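Local coordinates for protein catechol 2,3-dioxygenase (Pseudomonas sp. KL28, PDB 3HPY) that probably cleaves catechol beside one of its hydroxyls with O2 and an active-site iron, a step in the breakdown of aromatic hydrocarbons, at residues C[195-199]-C[200-204]. Residues are numbered along the deposited sequence; the frame is centred on the assembly and turned at random.
Sequences SCSHK and VHDIA. With MCT (4-methylcatechol), chain J.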
ATOM      1  N   SER C 195     -16.128  18.279  13.309  1.00 22.34           N
ATOM      2  CA  SER C 195     -16.118  18.355  11.850  1.00 22.74           C
ATOM      3  C   SER C 195     -17.114  19.414  11.382  1.00 23.39           C
ATOM      4  O   SER C 195     -18.136  19.636  12.019  1.00 25.17           O
ATOM      5  CB  SER C 195     -16.492  16.993  11.238  1.00 22.68           C
ATOM      6  OG  SER C 195     -16.618  17.045   9.817  1.00 20.75           O
ATOM      7  N   CYS C 196     -16.793  20.083  10.280  1.00 25.80           N
ATOM      8  CA  CYS C 196     -17.685  21.077   9.687  1.00 24.80           C
ATOM      9  C   CYS C 196     -17.861  20.631   8.244  1.00 23.80           C
ATOM     10  O   CYS C 196     -18.099  21.444   7.348  1.00 24.10           O
ATOM     11  CB  CYS C 196     -17.053  22.475   9.733  1.00 24.91           C
ATOM     12  SG  CYS C 196     -15.455  22.647   8.893  1.00 28.25           S
ATOM     13  N   SER C 197     -17.750  19.321   8.041  1.00 23.96           N
ATOM     14  CA  SER C 197     -17.810  18.714   6.712  1.00 24.32           C
ATOM     15  C   SER C 197     -18.062  17.211   6.890  1.00 25.24           C
ATOM     16  O   SER C 197     -18.731  16.818   7.843  1.00 26.09           O
ATOM     17  CB  SER C 197     -16.459  18.929   6.030  1.00 23.84           C
ATOM     18  OG  SER C 197     -15.424  18.286   6.774  1.00 23.48           O
ATOM     19  N   HIS C 198     -17.574  16.371   5.976  1.00 25.83           N
ATOM     20  CA  HIS C 198     -17.736  14.931   6.180  1.00 26.94           C
ATOM     21  C   HIS C 198     -16.389  14.254   6.474  1.00 27.41           C
ATOM     22  O   HIS C 198     -16.214  13.044   6.284  1.00 27.02           O
ATOM     23  CB  HIS C 198     -18.481  14.224   5.022  1.00 27.26           C
ATOM     24  CG  HIS C 198     -17.816  14.333   3.687  1.00 26.88           C
ATOM     25  ND1 HIS C 198     -18.253  15.201   2.709  1.00 28.66           N
ATOM     26  CD2 HIS C 198     -16.748  13.687   3.164  1.00 27.74           C
ATOM     27  CE1 HIS C 198     -17.483  15.088   1.642  1.00 28.07           C
ATOM     28  NE2 HIS C 198     -16.559  14.177   1.892  1.00 30.40           N
ATOM     29  N   LYS C 199     -15.438  15.050   6.957  1.00 28.74           N
ATOM     30  CA  LYS C 199     -14.125  14.539   7.347  1.00 27.83           C
ATOM     31  C   LYS C 199     -14.272  14.116   8.817  1.00 28.16           C
ATOM     32  O   LYS C 199     -15.156  14.613   9.520  1.00 28.99           O
ATOM     33  CB  LYS C 199     -13.052  15.636   7.242  1.00 25.34           C
ATOM     34  CG  LYS C 199     -12.717  16.096   5.832  1.00 24.99           C
ATOM     35  CD  LYS C 199     -11.932  17.407   5.823  1.00 23.18           C
ATOM     36  CE  LYS C 199     -10.639  17.306   6.617  1.00 24.29           C
ATOM     37  NZ  LYS C 199      -9.974  18.618   6.796  1.00 24.45           N
ATOM     38  N   VAL C 200     -13.423  13.202   9.281  1.00 28.08           N
ATOM     39  CA  VAL C 200     -13.471  12.749  10.674  1.00 28.11           C
ATOM     40  C   VAL C 200     -13.351  13.934  11.633  1.00 28.16           C
ATOM     41  O   VAL C 200     -13.906  13.910  12.728  1.00 29.05           O
ATOM     42  CB  VAL C 200     -12.362  11.719  10.979  1.00 28.62           C
ATOM     43  CG1 VAL C 200     -12.862  10.323  10.684  1.00 29.84           C
ATOM     44  CG2 VAL C 200     -11.121  12.022  10.150  1.00 28.69           C
ATOM     45  N   HIS C 201     -12.611  14.961  11.224  1.00 29.76           N
ATOM     46  CA  HIS C 201     -12.489  16.190  12.012  1.00 30.28           C
ATOM     47  C   HIS C 201     -11.665  17.273  11.329  1.00 30.16           C
ATOM     48  O   HIS C 201     -10.687  17.000  10.623  1.00 29.75           O
ATOM     49  CB  HIS C 201     -11.906  15.914  13.396  1.00 33.11           C
ATOM     50  CG  HIS C 201     -10.470  15.500  13.375  1.00 37.26           C
ATOM     51  ND1 HIS C 201      -9.973  14.602  12.456  1.00 37.20           N
ATOM     52  CD2 HIS C 201      -9.437  15.819  14.189  1.00 37.03           C
ATOM     53  CE1 HIS C 201      -8.695  14.384  12.705  1.00 38.79           C
ATOM     54  NE2 HIS C 201      -8.344  15.110  13.752  1.00 38.13           N
ATOM     55  N   ASP C 202     -12.080  18.513  11.539  1.00 27.69           N
ATOM     56  CA  ASP C 202     -11.372  19.647  10.978  1.00 26.51           C
ATOM     57  C   ASP C 202     -10.563  20.298  12.092  1.00 26.39           C
ATOM     58  O   ASP C 202      -9.626  21.056  11.836  1.00 27.54           O
ATOM     59  CB  ASP C 202     -12.374  20.629  10.372  1.00 24.14           C
ATOM     60  CG  ASP C 202     -12.989  20.094   9.086  1.00 24.61           C
ATOM     61  OD1 ASP C 202     -12.347  20.216   8.020  1.00 25.47           O
ATOM     62  OD2 ASP C 202     -14.101  19.526   9.158  1.00 22.66           O
ATOM     63  N   ILE C 203     -10.919  19.971  13.332  1.00 25.56           N
ATOM     64  CA  ILE C 203     -10.232  20.515  14.493  1.00 25.24           C
ATOM     65  C   ILE C 203     -10.598  19.716  15.743  1.00 24.58           C
ATOM     66  O   ILE C 203     -11.688  19.132  15.823  1.00 25.37           O
ATOM     67  CB  ILE C 203     -10.597  22.014  14.696  1.00 26.06           C
ATOM     68  CG1 ILE C 203      -9.656  22.656  15.721  1.00 28.35           C
ATOM     69  CG2 ILE C 203     -12.048  22.141  15.142  1.00 26.22           C
ATOM     70  CD1 ILE C 203      -9.731  24.187  15.743  1.00 30.28           C
ATOM     71  N   ALA C 204      -9.681  19.668  16.709  1.00 23.51           N
ATOM     72  CA  ALA C 204      -9.933  18.942  17.954  1.00 23.54           C
ATOM     73  C   ALA C 204      -9.363  19.713  19.133  1.00 24.06           C
ATOM     74  O   ALA C 204      -8.454  20.522  18.967  1.00 23.81           O
ATOM     75  CB  ALA C 204      -9.318  17.543  17.900  1.00 22.96           C
TER
HETATM   76  C1  MCT J 311      -5.998  11.798  17.833  1.00 49.03           C
HETATM   77  C2  MCT J 311      -5.112  12.878  17.685  1.00 49.97           C
HETATM   78  C3  MCT J 311      -4.952  13.469  16.411  1.00 50.26           C
HETATM   79  O3  MCT J 311      -4.107  14.493  16.265  1.00 51.71           O
HETATM   80  C4  MCT J 311      -5.680  12.990  15.287  1.00 50.26           C
HETATM   81  O4  MCT J 311      -5.510  13.576  14.068  1.00 50.24           O
HETATM   82  C5  MCT J 311      -6.579  11.899  15.440  1.00 49.97           C
HETATM   83  C6  MCT J 311      -6.731  11.311  16.721  1.00 50.08           C
HETATM   84  C   MCT J 311      -6.169  11.161  19.176  1.00 50.11           C
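D202 reaches back across a connecting loop to C196, S197 and K199, a local contact around a buried carboxylate. The loop joins strands 189-195 and 203-207, an antiparallel pair in the iron-binding domain of this extradiol dioxygenase. D202 OD2 takes two hydrogen bonds. The backbone N of C196 lies 3.0 Å from D202 OD2. Its N-H points almost straight at that oxygen and meets it on the anti side, 31° out of the carboxylate plane. S197 OG gives its proton to the syn lone pair of D202 OD2, also at 3.0 Å. The rotation of this hydroxyl, between its own backbone N and carbonyl carbon, lets it reach the aspartate while S197 OG also accepts from K199 N at 3.2 Å, an ST turn. A second ST turn precedes it, with S197 N bonded to S195 OG at 3.1 Å. The other carboxylate oxygen, D202 OD1, forms a salt bridge with K199 NZ at 3.1 Å. The ammonium group comes from above the carboxylate plane. The lysine chain bends at chi3 (58°) and crosses the aspartate side chain at about a right angle. K199 NZ also bonds the carbonyl of D153, next to the iron ligand H154. D202 and I203 form a classic beta bulge opposite L194. On the pocket side, H201 meets 4-methylcatechol at its ring edge, in plane, through a weak 3.2 Å bond from H201 NE2 to MCT O4. Three donors on D202 would favour its ionised form, and its bonds tie the loop together immediately beside a residue of the substrate pocket.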